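Local coordinates for DNA polymerase III, beta subunit (Eubacterium rectale, PDB 3T0P), which probably forms a ring-shaped head-to-tail homodimer around DNA, tethering DNA polymerases and other proteins to it and making synthesis processive, at residues B[16-21]-B[52-57]; B[122-127]-B[216-221]; B[178-183]-B[357-362]; B[343-348]-B[363-368]. All blocks are in the same frame, centred on the assembly; numbering follows the deposited sequence.

Interaction 1 (B[16-21]-B[52-57]); sequences NIVSKA and LGIETI. With EDO (1,2-ethanediol), chain X.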
loop_
_atom_site.group_PDB
_atom_site.type_symbol
_atom_site.label_atom_id
_atom_site.label_comp_id
_atom_site.label_asym_id
_atom_site.label_seq_id
_atom_site.Cartn_x
_atom_site.Cartn_y
_atom_site.Cartn_z
ATOM N N ASN B 16 15.395 5.584 10.993
ATOM C CA ASN B 16 14.102 5.872 10.383
ATOM C C ASN B 16 13.831 7.373 10.301
ATOM O O ASN B 16 13.092 7.803 9.433
ATOM C CB ASN B 16 12.988 5.190 11.154
ATOM C CG ASN B 16 12.802 3.732 10.827
ATOM O OD1 ASN B 16 13.370 3.192 9.869
ATOM N ND2 ASN B 16 11.980 3.058 11.613
ATOM N N ILE B 17 14.412 8.162 11.190
ATOM C CA ILE B 17 14.240 9.608 11.164
ATOM C C ILE B 17 15.195 10.233 10.127
ATOM O O ILE B 17 14.734 10.939 9.241
ATOM C CB ILE B 17 14.405 10.210 12.588
ATOM C CG1 ILE B 17 13.164 9.837 13.464
ATOM C CG2 ILE B 17 14.599 11.732 12.516
ATOM C CD1 ILE B 17 13.337 10.076 14.947
ATOM N N VAL B 18 16.498 9.955 10.217
ATOM C CA VAL B 18 17.512 10.586 9.360
ATOM C C VAL B 18 17.402 10.157 7.898
ATOM O O VAL B 18 17.786 10.936 7.028
ATOM C CB VAL B 18 18.968 10.446 9.893
ATOM C CG1 VAL B 18 19.102 11.097 11.265
ATOM C CG2 VAL B 18 19.437 8.992 9.929
ATOM N N SER B 19 16.843 8.970 7.627
ATOM C CA SER B 19 16.617 8.440 6.275
ATOM C C SER B 19 15.758 9.362 5.399
ATOM O O SER B 19 15.848 9.281 4.174
ATOM C CB SER B 19 15.951 7.070 6.342
ATOM O OG SER B 19 16.929 6.129 6.756
ATOM N N LYS B 20 14.929 10.228 6.007
ATOM C CA LYS B 20 14.074 11.172 5.260
ATOM C C LYS B 20 14.883 12.261 4.547
ATOM O O LYS B 20 14.317 12.974 3.735
ATOM C CB LYS B 20 13.025 11.805 6.178
ATOM C CG LYS B 20 11.738 10.984 6.232
ATOM C CD LYS B 20 11.946 9.621 6.890
ATOM C CE LYS B 20 10.691 8.823 7.047
ATOM N NZ LYS B 20 10.993 7.491 7.644
ATOM N N ALA B 21 16.204 12.377 4.835
ATOM C CA ALA B 21 17.096 13.356 4.206
ATOM C C ALA B 21 18.056 12.669 3.249
ATOM O O ALA B 21 18.923 13.328 2.668
ATOM C CB ALA B 21 17.873 14.114 5.261
ATOM N N LEU B 52 18.522 19.732 2.681
ATOM C CA LEU B 52 17.916 19.284 3.926
ATOM C C LEU B 52 18.872 18.385 4.692
ATOM O O LEU B 52 19.380 17.412 4.148
ATOM C CB LEU B 52 16.618 18.543 3.596
ATOM C CG LEU B 52 15.807 17.982 4.735
ATOM C CD1 LEU B 52 15.064 19.088 5.452
ATOM C CD2 LEU B 52 14.796 16.955 4.208
ATOM N N GLY B 53 19.094 18.739 5.952
ATOM C CA GLY B 53 19.913 18.010 6.906
ATOM C C GLY B 53 19.077 17.534 8.079
ATOM O O GLY B 53 18.235 18.275 8.588
ATOM N N ILE B 54 19.248 16.272 8.477
ATOM C CA ILE B 54 18.556 15.727 9.638
ATOM C C ILE B 54 19.626 15.093 10.514
ATOM O O ILE B 54 20.478 14.334 10.048
ATOM C CB ILE B 54 17.347 14.778 9.364
ATOM C CG1 ILE B 54 16.334 15.402 8.386
ATOM C CG2 ILE B 54 16.639 14.414 10.687
ATOM C CD1 ILE B 54 15.247 14.455 7.916
ATOM N N GLU B 55 19.524 15.385 11.800
ATOM C CA GLU B 55 20.415 14.978 12.873
ATOM C C GLU B 55 19.597 14.441 14.016
ATOM O O GLU B 55 18.572 15.023 14.371
ATOM C CB GLU B 55 21.143 16.236 13.321
ATOM C CG GLU B 55 22.511 16.074 13.926
ATOM C CD GLU B 55 23.036 17.465 14.213
ATOM O OE1 GLU B 55 22.536 18.099 15.171
ATOM O OE2 GLU B 55 23.843 17.969 13.400
ATOM N N THR B 56 20.046 13.355 14.620
ATOM C CA THR B 56 19.327 12.766 15.738
ATOM C C THR B 56 20.351 12.150 16.699
ATOM O O THR B 56 21.442 11.726 16.279
ATOM C CB THR B 56 18.221 11.803 15.226
ATOM O OG1 THR B 56 17.200 11.663 16.209
ATOM C CG2 THR B 56 18.748 10.450 14.799
ATOM N N ILE B 57 20.037 12.200 18.005
ATOM C CA ILE B 57 20.909 11.675 19.051
ATOM C C ILE B 57 20.387 10.310 19.459
ATOM O O ILE B 57 19.187 10.158 19.724
ATOM C CB ILE B 57 21.058 12.636 20.261
ATOM C CG1 ILE B 57 21.686 14.006 19.851
ATOM C CG2 ILE B 57 21.842 11.996 21.426
ATOM C CD1 ILE B 57 23.192 13.994 19.426
HETATM C C1 EDO X . 19.936 17.450 19.366
HETATM O O1 EDO X . 18.595 17.274 18.874
HETATM C C2 EDO X . 20.939 17.502 18.215
HETATM O O2 EDO X . 20.600 16.528 17.219
#

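Interaction 2 (B[122-127]-B[216-221]); sequences VERNES and VIYITN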
loop_
_atom_site.group_PDB
_atom_site.type_symbol
_atom_site.label_atom_id
_atom_site.label_comp_id
_atom_site.label_asym_id
_atom_site.label_seq_id
_atom_site.Cartn_x
_atom_site.Cartn_y
_atom_site.Cartn_z
ATOM N N VAL B 122 24.066 26.947 12.567
ATOM C CA VAL B 122 23.044 27.968 12.324
ATOM C C VAL B 122 22.834 28.684 13.644
ATOM O O VAL B 122 22.505 28.034 14.647
ATOM C CB VAL B 122 21.708 27.417 11.729
ATOM C CG1 VAL B 122 20.726 28.549 11.435
ATOM C CG2 VAL B 122 21.948 26.591 10.472
ATOM N N GLU B 123 23.041 30.007 13.653
ATOM C CA GLU B 123 22.857 30.792 14.867
ATOM C C GLU B 123 21.385 30.782 15.275
ATOM O O GLU B 123 20.506 30.999 14.447
ATOM C CB GLU B 123 23.388 32.223 14.729
ATOM C CG GLU B 123 23.658 32.839 16.095
ATOM C CD GLU B 123 24.370 34.177 16.113
ATOM O OE1 GLU B 123 25.616 34.186 15.991
ATOM O OE2 GLU B 123 23.691 35.206 16.334
ATOM N N ARG B 124 21.126 30.466 16.548
ATOM C CA ARG B 124 19.781 30.392 17.095
ATOM C C ARG B 124 19.426 31.705 17.759
ATOM O O ARG B 124 19.905 32.009 18.855
ATOM C CB ARG B 124 19.657 29.222 18.076
ATOM C CG ARG B 124 19.420 27.893 17.386
ATOM C CD ARG B 124 19.993 26.745 18.195
ATOM N NE ARG B 124 19.598 25.433 17.678
ATOM C CZ ARG B 124 20.141 24.836 16.618
ATOM N NH1 ARG B 124 21.081 25.451 15.909
ATOM N NH2 ARG B 124 19.734 23.631 16.248
ATOM N N ASN B 125 18.607 32.501 17.070
ATOM C CA ASN B 125 18.160 33.772 17.584
ATOM C C ASN B 125 16.796 33.544 18.211
ATOM O O ASN B 125 16.670 32.748 19.154
ATOM C CB ASN B 125 18.161 34.841 16.473
ATOM C CG ASN B 125 19.520 35.032 15.830
ATOM O OD1 ASN B 125 20.565 35.077 16.506
ATOM N ND2 ASN B 125 19.532 35.118 14.501
ATOM N N GLU B 126 15.795 34.247 17.700
ATOM C CA GLU B 126 14.417 34.179 18.133
ATOM C C GLU B 126 13.845 32.800 17.771
ATOM O O GLU B 126 14.085 32.303 16.671
ATOM C CB GLU B 126 13.634 35.317 17.469
ATOM C CG GLU B 126 12.225 35.508 17.993
ATOM C CD GLU B 126 11.477 36.701 17.419
ATOM O OE1 GLU B 126 11.474 36.870 16.178
ATOM O OE2 GLU B 126 10.887 37.465 18.217
ATOM N N SER B 127 13.156 32.175 18.725
ATOM C CA SER B 127 12.523 30.858 18.607
ATOM C C SER B 127 11.022 30.992 18.494
ATOM O O SER B 127 10.429 31.839 19.156
ATOM C CB SER B 127 12.848 30.009 19.825
ATOM O OG SER B 127 12.487 30.730 20.989
ATOM N N VAL B 216 10.307 23.498 18.194
ATOM C CA VAL B 216 10.946 24.820 18.315
ATOM C C VAL B 216 11.536 25.142 16.934
ATOM O O VAL B 216 12.223 24.315 16.332
ATOM C CB VAL B 216 11.977 24.901 19.470
ATOM C CG1 VAL B 216 12.570 26.312 19.579
ATOM C CG2 VAL B 216 11.337 24.494 20.797
ATOM N N ILE B 217 11.195 26.298 16.397
ATOM C CA ILE B 217 11.632 26.682 15.054
ATOM C C ILE B 217 12.546 27.921 15.121
ATOM O O ILE B 217 12.230 28.872 15.826
ATOM C CB ILE B 217 10.383 26.918 14.138
ATOM C CG1 ILE B 217 9.543 25.617 14.003
ATOM C CG2 ILE B 217 10.779 27.436 12.729
ATOM C CD1 ILE B 217 8.123 25.811 13.410
ATOM N N TYR B 218 13.655 27.910 14.368
ATOM C CA TYR B 218 14.559 29.065 14.245
ATOM C C TYR B 218 14.684 29.426 12.796
ATOM O O TYR B 218 14.906 28.538 11.974
ATOM C CB TYR B 218 15.960 28.772 14.820
ATOM C CG TYR B 218 15.979 28.454 16.291
ATOM C CD1 TYR B 218 16.037 29.467 17.242
ATOM C CD2 TYR B 218 15.920 27.139 16.738
ATOM C CE1 TYR B 218 16.048 29.177 18.604
ATOM C CE2 TYR B 218 15.935 26.837 18.095
ATOM C CZ TYR B 218 16.012 27.859 19.024
ATOM O OH TYR B 218 16.042 27.566 20.362
ATOM N N ILE B 219 14.531 30.712 12.473
ATOM C CA ILE B 219 14.647 31.227 11.117
ATOM C C ILE B 219 15.818 32.205 11.125
ATOM O O ILE B 219 15.710 33.293 11.680
ATOM C CB ILE B 219 13.300 31.831 10.626
ATOM C CG1 ILE B 219 12.201 30.736 10.566
ATOM C CG2 ILE B 219 13.492 32.432 9.265
ATOM C CD1 ILE B 219 10.757 31.222 10.497
ATOM N N THR B 220 16.974 31.745 10.628
ATOM C CA THR B 220 18.205 32.519 10.626
ATOM C C THR B 220 18.746 32.626 9.218
ATOM O O THR B 220 19.530 31.778 8.758
ATOM C CB THR B 220 19.236 31.970 11.629
ATOM O OG1 THR B 220 18.643 31.971 12.932
ATOM C CG2 THR B 220 20.539 32.820 11.694
ATOM N N ASN B 221 18.250 33.704 8.548
ATOM C CA ASN B 221 18.568 34.321 7.254
ATOM C C ASN B 221 18.395 33.410 6.037
ATOM O O ASN B 221 17.555 33.672 5.184
ATOM C CB ASN B 221 20.017 34.874 7.265
ATOM C CG ASN B 221 20.405 35.653 8.512
ATOM O OD1 ASN B 221 19.767 36.650 8.884
ATOM N ND2 ASN B 221 21.468 35.209 9.182
HETATM O O HOH W 1 16.517 32.435 14.839
#

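Interaction 3 (B[178-183]-B[357-362]); sequences SIRYIE and FIYLIL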
loop_
_atom_site.group_PDB
_atom_site.type_symbol
_atom_site.label_atom_id
_atom_site.label_comp_id
_atom_site.label_asym_id
_atom_site.label_seq_id
_atom_site.Cartn_x
_atom_site.Cartn_y
_atom_site.Cartn_z
ATOM N N SER B 178 -3.369 28.381 -1.614
ATOM C CA SER B 178 -3.790 27.851 -0.321
ATOM C C SER B 178 -3.152 28.684 0.760
ATOM O O SER B 178 -1.929 28.826 0.775
ATOM C CB SER B 178 -3.398 26.394 -0.173
ATOM O OG SER B 178 -3.968 25.639 -1.219
ATOM N N ILE B 179 -3.972 29.285 1.618
ATOM C CA ILE B 179 -3.511 30.144 2.712
ATOM C C ILE B 179 -4.131 29.688 4.018
ATOM O O ILE B 179 -5.357 29.616 4.141
ATOM C CB ILE B 179 -3.813 31.661 2.477
ATOM C CG1 ILE B 179 -3.425 32.117 1.061
ATOM C CG2 ILE B 179 -3.133 32.538 3.548
ATOM C CD1 ILE B 179 -4.048 33.432 0.631
ATOM N N ARG B 180 -3.279 29.447 5.009
ATOM C CA ARG B 180 -3.697 29.122 6.358
ATOM C C ARG B 180 -3.198 30.178 7.324
ATOM O O ARG B 180 -2.100 30.693 7.170
ATOM C CB ARG B 180 -3.213 27.740 6.758
ATOM C CG ARG B 180 -4.087 26.595 6.204
ATOM C CD ARG B 180 -5.367 26.485 7.001
ATOM N NE ARG B 180 -6.266 25.482 6.442
ATOM C CZ ARG B 180 -7.318 24.983 7.080
ATOM N NH1 ARG B 180 -7.607 25.387 8.318
ATOM N NH2 ARG B 180 -8.067 24.047 6.508
ATOM N N TYR B 181 -4.045 30.547 8.280
ATOM C CA TYR B 181 -3.742 31.511 9.330
ATOM C C TYR B 181 -3.756 30.826 10.667
ATOM O O TYR B 181 -4.610 29.964 10.922
ATOM C CB TYR B 181 -4.738 32.664 9.336
ATOM C CG TYR B 181 -4.718 33.502 8.083
ATOM C CD1 TYR B 181 -5.625 33.273 7.055
ATOM C CD2 TYR B 181 -3.859 34.589 7.963
ATOM C CE1 TYR B 181 -5.641 34.075 5.909
ATOM C CE2 TYR B 181 -3.873 35.406 6.832
ATOM C CZ TYR B 181 -4.749 35.130 5.794
ATOM O OH TYR B 181 -4.746 35.916 4.665
ATOM N N ILE B 182 -2.770 31.170 11.513
ATOM C CA ILE B 182 -2.625 30.613 12.856
ATOM C C ILE B 182 -2.407 31.776 13.806
ATOM O O ILE B 182 -1.569 32.631 13.544
ATOM C CB ILE B 182 -1.471 29.562 12.915
ATOM C CG1 ILE B 182 -1.740 28.356 11.989
ATOM C CG2 ILE B 182 -1.184 29.082 14.351
ATOM C CD1 ILE B 182 -0.460 27.527 11.661
ATOM N N GLU B 183 -3.209 31.846 14.871
ATOM C CA GLU B 183 -3.046 32.834 15.939
ATOM C C GLU B 183 -2.192 32.173 17.027
ATOM O O GLU B 183 -2.527 31.083 17.506
ATOM C CB GLU B 183 -4.394 33.306 16.494
ATOM C CG GLU B 183 -4.318 34.665 17.167
ATOM C CD GLU B 183 -5.662 35.327 17.415
ATOM O OE1 GLU B 183 -6.382 35.615 16.429
ATOM O OE2 GLU B 183 -5.981 35.591 18.597
ATOM N N PHE B 357 -8.687 30.130 7.066
ATOM C CA PHE B 357 -8.139 29.771 5.757
ATOM C C PHE B 357 -8.766 30.522 4.603
ATOM O O PHE B 357 -9.871 31.064 4.721
ATOM C CB PHE B 357 -8.310 28.251 5.499
ATOM C CG PHE B 357 -9.739 27.744 5.435
ATOM C CD1 PHE B 357 -10.538 27.986 4.312
ATOM C CD2 PHE B 357 -10.278 27.004 6.481
ATOM C CE1 PHE B 357 -11.863 27.528 4.256
ATOM C CE2 PHE B 357 -11.592 26.522 6.413
ATOM C CZ PHE B 357 -12.380 26.789 5.301
ATOM N N ILE B 358 -8.057 30.506 3.466
ATOM C CA ILE B 358 -8.512 31.007 2.160
ATOM C C ILE B 358 -7.954 30.089 1.098
ATOM O O ILE B 358 -6.738 29.955 0.987
ATOM C CB ILE B 358 -8.180 32.481 1.810
ATOM C CG1 ILE B 358 -8.538 33.471 2.927
ATOM C CG2 ILE B 358 -8.892 32.857 0.482
ATOM C CD1 ILE B 358 -7.988 34.960 2.689
ATOM N N TYR B 359 -8.829 29.419 0.360
ATOM C CA TYR B 359 -8.430 28.593 -0.774
ATOM C C TYR B 359 -8.947 29.300 -2.028
ATOM O O TYR B 359 -10.154 29.513 -2.175
ATOM C CB TYR B 359 -8.909 27.135 -0.658
ATOM C CG TYR B 359 -8.257 26.408 0.493
ATOM C CD1 TYR B 359 -6.992 25.846 0.363
ATOM C CD2 TYR B 359 -8.885 26.320 1.732
ATOM C CE1 TYR B 359 -6.359 25.233 1.442
ATOM C CE2 TYR B 359 -8.271 25.692 2.810
ATOM C CZ TYR B 359 -6.997 25.175 2.669
ATOM O OH TYR B 359 -6.393 24.558 3.745
ATOM N N LEU B 360 -8.020 29.801 -2.845
ATOM C CA LEU B 360 -8.333 30.502 -4.104
ATOM C C LEU B 360 -8.122 29.507 -5.225
ATOM O O LEU B 360 -7.079 28.884 -5.269
ATOM C CB LEU B 360 -7.430 31.742 -4.269
ATOM C CG LEU B 360 -7.611 32.644 -5.501
ATOM C CD1 LEU B 360 -6.951 33.971 -5.274
ATOM C CD2 LEU B 360 -6.974 32.037 -6.778
ATOM N N ILE B 361 -9.105 29.313 -6.085
ATOM C CA ILE B 361 -8.986 28.384 -7.208
ATOM C C ILE B 361 -9.355 29.155 -8.465
ATOM O O ILE B 361 -10.391 29.793 -8.483
ATOM C CB ILE B 361 -9.873 27.099 -6.996
ATOM C CG1 ILE B 361 -9.471 26.322 -5.716
ATOM C CG2 ILE B 361 -9.836 26.182 -8.220
ATOM C CD1 ILE B 361 -10.597 25.531 -5.070
ATOM N N LEU B 362 -8.519 29.107 -9.501
ATOM C CA LEU B 362 -8.846 29.758 -10.760
ATOM C C LEU B 362 -9.768 28.847 -11.550
ATOM O O LEU B 362 -9.517 27.649 -11.636
ATOM C CB LEU B 362 -7.615 30.128 -11.615
ATOM C CG LEU B 362 -6.647 31.189 -11.094
ATOM C CD1 LEU B 362 -5.483 31.377 -12.072
ATOM C CD2 LEU B 362 -7.331 32.518 -10.862
#

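Interaction 4 (B[343-348]-B[363-368]); sequences NPKAPC and PVNFNT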
loop_
_atom_site.group_PDB
_atom_site.type_symbol
_atom_site.label_atom_id
_atom_site.label_comp_id
_atom_site.label_asym_id
_atom_site.label_seq_id
_atom_site.Cartn_x
_atom_site.Cartn_y
_atom_site.Cartn_z
ATOM N N ASN B 343 -17.315 36.269 -11.270
ATOM C CA ASN B 343 -17.770 35.884 -12.601
ATOM C C ASN B 343 -17.057 34.584 -13.065
ATOM O O ASN B 343 -16.090 34.155 -12.417
ATOM C CB ASN B 343 -17.566 37.064 -13.584
ATOM C CG ASN B 343 -16.144 37.483 -13.799
ATOM O OD1 ASN B 343 -15.284 36.683 -14.204
ATOM N ND2 ASN B 343 -15.878 38.764 -13.580
ATOM N N PRO B 344 -17.496 33.968 -14.194
ATOM C CA PRO B 344 -16.906 32.675 -14.613
ATOM C C PRO B 344 -15.416 32.684 -14.986
ATOM O O PRO B 344 -14.834 31.615 -15.170
ATOM C CB PRO B 344 -17.752 32.282 -15.824
ATOM C CG PRO B 344 -19.047 32.981 -15.610
ATOM C CD PRO B 344 -18.657 34.312 -15.039
ATOM N N LYS B 345 -14.803 33.863 -15.090
ATOM C CA LYS B 345 -13.391 33.977 -15.442
ATOM C C LYS B 345 -12.559 34.446 -14.242
ATOM O O LYS B 345 -11.338 34.365 -14.310
ATOM C CB LYS B 345 -13.229 34.932 -16.635
ATOM C CG LYS B 345 -13.507 34.251 -17.972
ATOM C CD LYS B 345 -13.731 35.252 -19.105
ATOM C CE LYS B 345 -13.555 34.667 -20.493
ATOM N NZ LYS B 345 -14.320 33.404 -20.706
ATOM N N ALA B 346 -13.211 34.896 -13.142
ATOM C CA ALA B 346 -12.564 35.390 -11.920
ATOM C C ALA B 346 -12.282 34.254 -10.923
ATOM O O ALA B 346 -12.975 33.241 -10.948
ATOM C CB ALA B 346 -13.442 36.444 -11.258
ATOM N N PRO B 347 -11.344 34.422 -9.971
ATOM C CA PRO B 347 -11.109 33.343 -8.995
ATOM C C PRO B 347 -12.309 33.013 -8.106
ATOM O O PRO B 347 -13.182 33.851 -7.891
ATOM C CB PRO B 347 -9.976 33.901 -8.130
ATOM C CG PRO B 347 -9.326 34.947 -8.944
ATOM C CD PRO B 347 -10.418 35.555 -9.748
ATOM N N CYS B 348 -12.366 31.777 -7.617
ATOM C CA CYS B 348 -13.359 31.361 -6.638
ATOM C C CYS B 348 -12.627 31.254 -5.298
ATOM O O CYS B 348 -11.496 30.754 -5.261
ATOM C CB CYS B 348 -14.034 30.048 -7.030
ATOM S SG CYS B 348 -15.082 29.334 -5.725
ATOM N N PRO B 363 -10.841 29.388 -12.142
ATOM C CA PRO B 363 -11.721 28.548 -12.939
ATOM C C PRO B 363 -11.144 28.314 -14.337
ATOM O O PRO B 363 -10.209 28.998 -14.753
ATOM C CB PRO B 363 -13.007 29.395 -13.013
ATOM C CG PRO B 363 -12.539 30.766 -12.999
ATOM C CD PRO B 363 -11.291 30.792 -12.149
ATOM N N VAL B 364 -11.803 27.438 -15.089
ATOM C CA VAL B 364 -11.473 27.143 -16.467
ATOM C C VAL B 364 -11.865 28.329 -17.334
ATOM O O VAL B 364 -12.924 28.938 -17.155
ATOM C CB VAL B 364 -12.185 25.846 -16.885
ATOM C CG1 VAL B 364 -12.320 25.736 -18.395
ATOM C CG2 VAL B 364 -11.461 24.642 -16.305
ATOM N N ASN B 365 -10.975 28.692 -18.240
ATOM C CA ASN B 365 -11.288 29.769 -19.159
ATOM C C ASN B 365 -11.889 29.113 -20.412
ATOM O O ASN B 365 -11.190 28.401 -21.141
ATOM C CB ASN B 365 -10.057 30.640 -19.452
ATOM C CG ASN B 365 -10.278 31.640 -20.559
ATOM O OD1 ASN B 365 -11.202 32.457 -20.521
ATOM N ND2 ASN B 365 -9.468 31.547 -21.600
ATOM N N PHE B 366 -13.197 29.289 -20.605
ATOM C CA PHE B 366 -13.891 28.741 -21.756
ATOM C C PHE B 366 -13.780 29.684 -22.984
ATOM O O PHE B 366 -14.164 29.275 -24.086
ATOM C CB PHE B 366 -15.363 28.466 -21.403
ATOM C CG PHE B 366 -15.550 27.324 -20.438
ATOM C CD1 PHE B 366 -15.428 26.006 -20.862
ATOM C CD2 PHE B 366 -15.853 27.563 -19.103
ATOM C CE1 PHE B 366 -15.595 24.951 -19.974
ATOM C CE2 PHE B 366 -16.042 26.502 -18.216
ATOM C CZ PHE B 366 -15.897 25.206 -18.656
ATOM N N ASN B 367 -13.227 30.925 -22.789
ATOM C CA ASN B 367 -13.031 32.014 -23.784
ATOM C C ASN B 367 -14.383 32.528 -24.366
ATOM O O ASN B 367 -14.442 32.965 -25.532
ATOM C CB ASN B 367 -12.064 31.599 -24.919
ATOM C CG ASN B 367 -10.600 31.783 -24.595
ATOM O OD1 ASN B 367 -9.856 30.811 -24.384
ATOM N ND2 ASN B 367 -10.151 33.038 -24.560
ATOM N N THR B 368 -15.455 32.520 -23.512
ATOM C CA THR B 368 -16.850 32.917 -23.795
ATOM C C THR B 368 -17.443 31.981 -24.864
ATOM O O THR B 368 -17.455 30.763 -24.681
ATOM C CB THR B 368 -16.971 34.411 -24.189
ATOM O OG1 THR B 368 -16.139 35.208 -23.340
ATOM C CG2 THR B 368 -18.409 34.920 -24.133
HETATM O O HOH W 2 -15.382 28.884 -15.980
HETATM O O HOH W 3 -14.816 30.886 -18.652
#

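Interaction 1 (B[16-21]-B[52-57])
I54 of strand 52-58 presses against helix 8-18 and the 3-10 segment 19-21 that follows, and it buries 91 Å², the largest share of the contact. Its two branches do different work. I54 CG1 and I54 CD1 both lie 3.7 Å from A21 CB, and I54 CD1 also comes within 3.9 Å of K20 CB. The other branch, I54 CG2, is 3.8 Å from I17 CG2, the two isoleucines crossing at about a right angle. A chi1 of -51° explains the division: it sets CG1 anti to the carbonyl carbon and leaves CG2 anti to the backbone N.

A21 follows with 57 Å² buried, all through a single methyl pointed at the strand: besides meeting both atoms of the longer I54 branch, A21 CB lies 3.8 Å from L52 O. V18 reaches further along the strand. V18 CG1 sits 3.6 Å from T56 CG2 and 3.7 Å from I54 O, touching a side chain and the backbone at once.

No hydrogen bond links the two segments; the fit is mostly apolar, with methyls also resting on backbone oxygens. T56 OG1 and K20 NZ find other partners: T56 OG1 bonds with T231 OG1 and N230 O, while K20 NZ donates to N16 O at 2.8 Å, in that carbonyl's plane.

Strand 52-58 runs antiparallel between strands 43-48 and 231-236 in a sheet shared by the N-terminal and central domains. The helix therefore packs close to the domain joint: I17 and I54 both touch T231 of strand 231-236, and K20 and L52 reach helix 197-206.

Interaction 2 (B[122-127]-B[216-221])
R124 lays its CG over the face of the Y218 ring, 3.5 Å from the ring centroid and only 4° off the ring normal, a CH-pi contact of nearly axial geometry. R124 is modelled in two conformers, and this account holds for one of them. In it CG is anti to the carbonyl carbon and the chain runs extended from CG to NE, while NH2 forms a salt bridge with E227. A chi1 of -62° sets Y218 CG anti to its own carbonyl carbon, where it meets R124 CG at 3.7 Å. Around the ring, S127 CB is 3.5 Å from Y218 CE1, and N125 O lies at the edge in the ring plane. An alanine in place of Y218 would probably deprive R124 CG of the surface beneath it and open a gap beside S127 CB.

The loop holding 122-127 leads from strand 104-109, in the five-stranded sheet of the N-terminal domain, into strand 127-131, an outermost strand, within this chain, of the sheet shared with the central domain; strand 214-220 is its antiparallel neighbour.

T220 supplies the polar part. T220 OG1 donates to E123 O at 2.6 Å, with a C=O...donor angle of 167°. The same hydroxyl oxygen accepts from water 1 at 2.9 Å, and that water also takes the N-H of N125 and donates to E126 O at 3.0 Å, bridging the loop backbone and T220. V122 CG1 packs 3.7 Å from T220 CB, the two side chains lying alongside each other and pointing opposite ways.

Interaction 3 (B[178-183]-B[357-362])
R180 has one face of its guanidinium covered by F357, CD2 lying 3.4 Å above the plane and offset toward the rim. The guanidinium and ring planes are tilted 51° apart, so this is an inclined overlap and not a parallel stack. Both residues belong to an antiparallel pairing of strands 176-184 and 357-361, whose short axes run at 176°, and which joins the central and C-terminal domains into one continuous sheet.

The R180 chain bends at chi2 (-76°), which turns CD aside. R180 NE donates to Y359 OH at 2.9 Å, the hydroxyl lying at the guanidinium edge in its plane. NH2 adds a weak bond to the same oxygen at 3.3 Å. Y359 OH is also hydrogen-bonded to Q141 O, so this hydroxyl has a second partner beyond the arginine. A leucine in place of R180 would probably leave Y359 OH without its guanidinium donors and F357 CB and CD2 without the guanidinium face they pack on.

S178, on the same face, sets OG 3.4 Å from Y359 CD1, in the plane of the tyrosine ring; that OG bonds with S145. Between these residues I179 and I358 form the hydrogen-bonded pair, each backbone N meeting the other's O, and F357 CA makes a CA-H...O contact with I179 O at 3.2 Å. Near I358, Y181 turns its ring edge to CD1, with Y181 OH 3.9 Å from I358 CD1.

Interaction 4 (B[343-348]-B[363-368])
K345 crosses N365 obliquely, four of its side-chain atoms passing the one oxygen OD1. From CB, CG leaves anti to the carbonyl carbon and comes 3.9 Å from N365 OD1; CD follows at 4.0 Å from that same N365 OD1. CE is closer, 3.2 Å from N365 OD1, and at CE the chain bends (chi4 50°), bringing NZ round to the same oxygen in a weak hydrogen bond of 3.3 Å. NZ also gives a weak bond to water 3, which donates to V364 O and accepts from F366 N. The ammonium is thus held loosely at an exposed surface, and T368 beside it is poorly ordered.

The lysine starts from a type I turn, N343 to A346, in which N343 OD1 accepts from K345 N at 3.0 Å, forming an Asx turn. P363 packs against the backbone of this turn: its CG lies 3.3 Å from P344 O and its CD 3.2 Å from A346 O. Water 2 donates to both P344 O and V364 O, bridging the two segments beside the proline.

In relatives, the C-terminal tail of this subunit lines the groove that takes partner-protein peptides; the present tail is probably comparable. Here the turn connects strands 336-341 and 348-351, while the tail follows strand 357-361. Strand 316-320 lies against both: P344 touches I316, P363 touches I318 and F320, and V364 pairs its backbone with G319.

How the interactions relate
Interactions 1 and 3 are buried, interaction 2 is partly buried and interaction 4 lies at the surface. Interactions 1 and 2 reach the same eight-stranded sheet, with centres about 19 Å apart: the first is mostly apolar packing of a helix on a strand, the second mixes a ring contact with one direct hydrogen bond and water-mediated ones. Interaction 3 belongs to the nine-stranded sheet, where backbone pairing and a buried arginine-tyrosine bond join two domains. It touches interaction 4 directly, through a probable hydrogen bond from I361 N to C348 O at 2.9 Å and packing of L360 and L362 on P347. Interaction 4 relies on two bridging waters and a weak lysine bond.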